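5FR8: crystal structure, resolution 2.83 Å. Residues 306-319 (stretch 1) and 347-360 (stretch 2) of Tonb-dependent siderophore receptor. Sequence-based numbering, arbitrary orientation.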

# COMPACT_ATOMS: atom_id res chain seq x y z
N SER A 306 20.45 -3.82 32.45
CA SER A 306 20.89 -2.65 33.16
C SER A 306 21.48 -1.62 32.19
O SER A 306 21.20 -0.43 32.30
CB SER A 306 21.90 -3.01 34.23
OG SER A 306 23.09 -3.47 33.64
N TRP A 307 22.29 -2.08 31.23
CA TRP A 307 22.88 -1.15 30.25
C TRP A 307 21.87 -0.67 29.18
O TRP A 307 22.19 0.18 28.36
CB TRP A 307 24.09 -1.80 29.56
CG TRP A 307 23.74 -3.12 28.90
CD1 TRP A 307 23.94 -4.37 29.42
CD2 TRP A 307 23.12 -3.31 27.61
NE1 TRP A 307 23.48 -5.32 28.54
CE2 TRP A 307 22.98 -4.70 27.42
CE3 TRP A 307 22.69 -2.45 26.61
CZ2 TRP A 307 22.41 -5.24 26.26
CZ3 TRP A 307 22.12 -3.00 25.45
CH2 TRP A 307 21.99 -4.38 25.29
N GLY A 308 20.66 -1.23 29.17
CA GLY A 308 19.68 -0.86 28.16
C GLY A 308 18.83 -2.00 27.62
O GLY A 308 18.44 -2.90 28.36
N LYS A 309 18.51 -1.96 26.33
CA LYS A 309 17.51 -2.87 25.77
C LYS A 309 17.94 -3.56 24.48
O LYS A 309 18.83 -3.10 23.76
CB LYS A 309 16.18 -2.15 25.55
CG LYS A 309 15.54 -1.72 26.85
CD LYS A 309 14.13 -1.20 26.67
CE LYS A 309 13.62 -0.73 28.02
NZ LYS A 309 12.14 -0.58 28.04
N SER A 310 17.31 -4.68 24.21
CA SER A 310 17.65 -5.49 23.05
C SER A 310 16.38 -6.14 22.54
O SER A 310 15.44 -6.35 23.29
CB SER A 310 18.67 -6.58 23.41
OG SER A 310 18.16 -7.42 24.42
N LYS A 311 16.36 -6.42 21.24
CA LYS A 311 15.21 -7.04 20.61
C LYS A 311 15.68 -7.92 19.48
O LYS A 311 16.37 -7.43 18.56
CB LYS A 311 14.28 -5.94 20.11
CG LYS A 311 12.91 -6.41 19.71
CD LYS A 311 12.04 -5.25 19.31
CE LYS A 311 10.64 -5.68 18.92
NZ LYS A 311 9.89 -4.52 18.34
N LEU A 312 15.37 -9.21 19.55
CA LEU A 312 15.55 -10.11 18.41
C LEU A 312 14.21 -10.54 17.84
O LEU A 312 13.25 -10.74 18.57
CB LEU A 312 16.35 -11.35 18.80
CG LEU A 312 17.76 -11.02 19.28
CD1 LEU A 312 17.81 -10.98 20.80
CD2 LEU A 312 18.76 -12.06 18.78
N VAL A 313 14.14 -10.67 16.52
CA VAL A 313 12.92 -11.14 15.87
C VAL A 313 13.23 -12.17 14.79
O VAL A 313 14.11 -11.97 13.95
CB VAL A 313 12.17 -9.98 15.19
CG1 VAL A 313 10.81 -10.44 14.67
CG2 VAL A 313 11.97 -8.84 16.17
N ALA A 314 12.51 -13.28 14.82
CA ALA A 314 12.44 -14.14 13.65
C ALA A 314 11.01 -14.08 13.12
O ALA A 314 10.06 -14.18 13.90
CB ALA A 314 12.86 -15.56 13.99
N GLN A 315 10.86 -13.91 11.80
CA GLN A 315 9.55 -14.10 11.17
C GLN A 315 9.63 -14.84 9.82
O GLN A 315 10.59 -14.69 9.06
CB GLN A 315 8.77 -12.79 11.06
CG GLN A 315 9.14 -11.90 9.89
CD GLN A 315 8.11 -10.80 9.65
OE1 GLN A 315 8.42 -9.60 9.74
NE2 GLN A 315 6.89 -11.19 9.28
N TYR A 316 8.59 -15.63 9.56
CA TYR A 316 8.43 -16.43 8.34
C TYR A 316 7.02 -16.16 7.80
O TYR A 316 6.02 -16.27 8.52
CB TYR A 316 8.65 -17.93 8.67
CG TYR A 316 8.34 -18.88 7.54
CD1 TYR A 316 9.12 -18.90 6.39
CD2 TYR A 316 7.28 -19.77 7.63
CE1 TYR A 316 8.82 -19.75 5.34
CE2 TYR A 316 6.98 -20.64 6.60
CZ TYR A 316 7.76 -20.62 5.46
OH TYR A 316 7.46 -21.47 4.41
N ASP A 317 6.94 -15.77 6.53
CA ASP A 317 5.66 -15.45 5.88
C ASP A 317 5.49 -16.28 4.63
O ASP A 317 6.41 -16.44 3.83
CB ASP A 317 5.59 -13.98 5.49
CG ASP A 317 5.17 -13.10 6.65
OD1 ASP A 317 5.50 -13.44 7.81
OD2 ASP A 317 4.52 -12.07 6.41
N LYS A 318 4.29 -16.83 4.46
CA LYS A 318 3.97 -17.68 3.31
C LYS A 318 2.70 -17.16 2.59
O LYS A 318 1.61 -17.11 3.17
CB LYS A 318 3.77 -19.13 3.77
CG LYS A 318 4.03 -20.16 2.69
CD LYS A 318 3.77 -21.58 3.16
CE LYS A 318 4.03 -22.57 2.04
NZ LYS A 318 3.83 -23.98 2.47
N THR A 319 2.84 -16.79 1.33
CA THR A 319 1.74 -16.25 0.61
C THR A 319 1.52 -17.03 -0.64
O THR A 319 2.47 -17.29 -1.37
CB THR A 319 2.01 -14.82 0.22
OG1 THR A 319 2.17 -14.03 1.39
CG2 THR A 319 0.88 -14.28 -0.54
N LEU A 347 4.98 -17.37 -2.48
CA LEU A 347 6.02 -16.46 -1.99
C LEU A 347 6.33 -16.65 -0.52
O LEU A 347 5.48 -16.44 0.36
CB LEU A 347 5.61 -15.02 -2.18
CG LEU A 347 6.60 -13.94 -1.71
CD1 LEU A 347 7.97 -14.07 -2.36
CD2 LEU A 347 6.02 -12.58 -1.99
N GLU A 348 7.56 -17.05 -0.25
CA GLU A 348 7.99 -17.29 1.10
C GLU A 348 9.01 -16.23 1.44
O GLU A 348 9.93 -15.96 0.64
CB GLU A 348 8.66 -18.64 1.24
CG GLU A 348 7.76 -19.81 1.02
CD GLU A 348 8.52 -21.13 1.10
OE1 GLU A 348 9.03 -21.46 2.19
OE2 GLU A 348 8.58 -21.84 0.07
N THR A 349 8.85 -15.68 2.64
CA THR A 349 9.80 -14.76 3.18
C THR A 349 10.27 -15.22 4.58
O THR A 349 9.47 -15.51 5.49
CB THR A 349 9.17 -13.38 3.28
OG1 THR A 349 8.77 -12.93 1.96
CG2 THR A 349 10.15 -12.40 3.90
N LEU A 350 11.58 -15.29 4.74
CA LEU A 350 12.17 -15.50 6.05
C LEU A 350 12.90 -14.22 6.41
O LEU A 350 13.60 -13.65 5.57
CB LEU A 350 13.10 -16.72 6.03
CG LEU A 350 13.84 -17.05 7.33
CD1 LEU A 350 12.88 -17.36 8.48
CD2 LEU A 350 14.79 -18.22 7.10
N ARG A 351 12.71 -13.73 7.62
CA ARG A 351 13.34 -12.47 8.01
C ARG A 351 13.84 -12.49 9.44
O ARG A 351 13.16 -12.98 10.35
CB ARG A 351 12.38 -11.31 7.82
CG ARG A 351 12.93 -9.97 8.30
CD ARG A 351 11.85 -8.90 8.32
NE ARG A 351 11.22 -8.81 7.00
CZ ARG A 351 11.52 -7.88 6.09
NH1 ARG A 351 12.43 -6.94 6.36
NH2 ARG A 351 10.90 -7.89 4.92
N PHE A 352 15.03 -11.95 9.66
CA PHE A 352 15.57 -11.88 11.00
C PHE A 352 15.94 -10.46 11.31
O PHE A 352 16.42 -9.73 10.44
CB PHE A 352 16.82 -12.75 11.14
CG PHE A 352 16.57 -14.22 10.99
CD1 PHE A 352 15.78 -14.90 11.91
CD2 PHE A 352 17.14 -14.93 9.95
CE1 PHE A 352 15.56 -16.26 11.78
CE2 PHE A 352 16.92 -16.28 9.81
CZ PHE A 352 16.13 -16.95 10.73
N ASN A 353 15.76 -10.07 12.56
CA ASN A 353 16.16 -8.76 12.99
C ASN A 353 16.70 -8.75 14.42
O ASN A 353 16.05 -9.22 15.35
CB ASN A 353 14.98 -7.82 12.86
CG ASN A 353 15.40 -6.42 12.53
OD1 ASN A 353 15.21 -5.96 11.39
ND2 ASN A 353 16.04 -5.72 13.50
N GLY A 354 17.90 -8.20 14.60
CA GLY A 354 18.46 -8.03 15.94
C GLY A 354 18.74 -6.56 16.21
O GLY A 354 19.14 -5.85 15.30
N GLU A 355 18.59 -6.11 17.44
CA GLU A 355 18.71 -4.68 17.70
C GLU A 355 18.93 -4.34 19.14
O GLU A 355 18.26 -4.88 20.00
CB GLU A 355 17.42 -4.01 17.25
CG GLU A 355 16.97 -2.85 18.10
CD GLU A 355 16.02 -1.92 17.35
OE1 GLU A 355 15.63 -2.25 16.20
OE2 GLU A 355 15.69 -0.86 17.91
N ALA A 356 19.83 -3.41 19.41
CA ALA A 356 20.06 -2.93 20.78
C ALA A 356 20.01 -1.38 20.97
O ALA A 356 20.49 -0.63 20.11
CB ALA A 356 21.39 -3.44 21.25
N ASN A 357 19.45 -0.94 22.10
CA ASN A 357 19.34 0.48 22.49
C ASN A 357 20.13 0.77 23.76
O ASN A 357 19.79 0.26 24.82
CB ASN A 357 17.87 0.79 22.80
CG ASN A 357 16.91 0.20 21.76
OD1 ASN A 357 15.88 -0.36 22.13
ND2 ASN A 357 17.23 0.34 20.47
N ILE A 358 21.17 1.60 23.67
CA ILE A 358 21.99 1.92 24.86
C ILE A 358 22.02 3.42 25.22
O ILE A 358 22.55 4.22 24.46
CB ILE A 358 23.46 1.48 24.66
CG1 ILE A 358 23.55 0.09 24.02
CG2 ILE A 358 24.20 1.49 25.99
CD1 ILE A 358 23.55 0.10 22.51
N PRO A 359 21.47 3.79 26.40
CA PRO A 359 21.62 5.16 26.90
C PRO A 359 23.00 5.39 27.43
O PRO A 359 23.46 4.60 28.25
CB PRO A 359 20.62 5.23 28.07
CG PRO A 359 19.70 4.09 27.86
CD PRO A 359 20.51 3.02 27.19
N PHE A 360 23.67 6.45 26.98
CA PHE A 360 24.97 6.83 27.55
C PHE A 360 25.21 8.30 27.32
O PHE A 360 24.48 8.94 26.56
CB PHE A 360 26.11 6.04 26.92
CG PHE A 360 26.41 6.43 25.51
CD1 PHE A 360 25.52 6.14 24.49
CD2 PHE A 360 27.60 7.06 25.19
CE1 PHE A 360 25.82 6.49 23.19
CE2 PHE A 360 27.89 7.41 23.89
CZ PHE A 360 27.00 7.12 22.89

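Residues 308-319 and 347-360 are neighbouring antiparallel strands: their axes run at 172° and approach to 4.5 Å. The register is unbroken from Lys309 opposite Asn357 to Thr319 opposite Leu347. Spacing alternates in the usual antiparallel way, from 5.2 Å between Gln315 CA and Arg351 CA, a hydrogen-bonded pair, to 4.2 Å between Ser310 CA and Ala356 CA, a non-hydrogen-bonded pair.

Each hydrogen-bonded pair closes a two-bond ring. At one end, Lys309 N donates to Asn357 O (3.0 Å, 169°) and Asn357 N to Lys309 O (2.8 Å, 164°); at the other, Leu347 N donates to Thr319 O (2.7 Å, 174°). The ladder is least regular at Lys311-Glu355: Lys311 N to Glu355 O is short at 2.7 Å, but the return bond from Glu355 N to Lys311 O, 2.8 Å long, is bent to 121° and weak. Between the rings, CA-H...O contacts fill the narrow spacings, as from Tyr316 CA to Thr349 O (3.2 Å, 144°).

Gly308 precedes the ladder with phi/psi of 142/-144. A CB here would lie 2.3 Å from Asn357 O, a clash, and would also jam against the preceding carbonyl, so both the backbone and the partner strand call for glycine. Gly354 differs, since an ideal CB would have room.

One face carries Ser310, Leu312, Ala314, Tyr316 and Lys318 beside Ala356, Phe352, Leu350 and Glu348. Ala314 CB lies at the edge of the Phe352 ring, 3.6 Å from Phe352 CE1. Tyr316, chi1 t, extends its ring so that OH donates to Glu348 OE1 at 2.7 Å, near the ring plane; the phenol thus supplies both reach and a donor for the carboxylate. Trp307 begins sideways, but its ring end comes nearer, placing CZ3 3.7 Å from Ile358 CG1 and CH2 4.2 Å from Ala356 CB, the latter at the ring edge. The partner strand covers 70 Å² of Trp307, through the ring and also through its carbonyl, with Trp307 O 3.4 Å from Ile358 CG2.

The other face is more polar. Gln315, with 72 Å² covered, points its CB to this face, and the end of its side chain comes nearer the partner strand, with Gln315 OE1 3.8 Å from Arg351 CD, while its NE2 donates to Asp317 OD1 (3.0 Å) within its own strand. Similarly, Asn357 ND2 donates to Glu355 OE2 at 3.2 Å. Such bonds run along a strand, in contrast to the cross-strand bond of Tyr316. Beta-branched Val313, Thr349 and Thr319 suit the extended backbone; Val313 CB sits 4.2 Å from Asn353 CB. Lys309 and Lys311 lead their ends away, leaving the contact to nearer atoms. Altogether 1050 Å² is buried between the stretches, both sides summed.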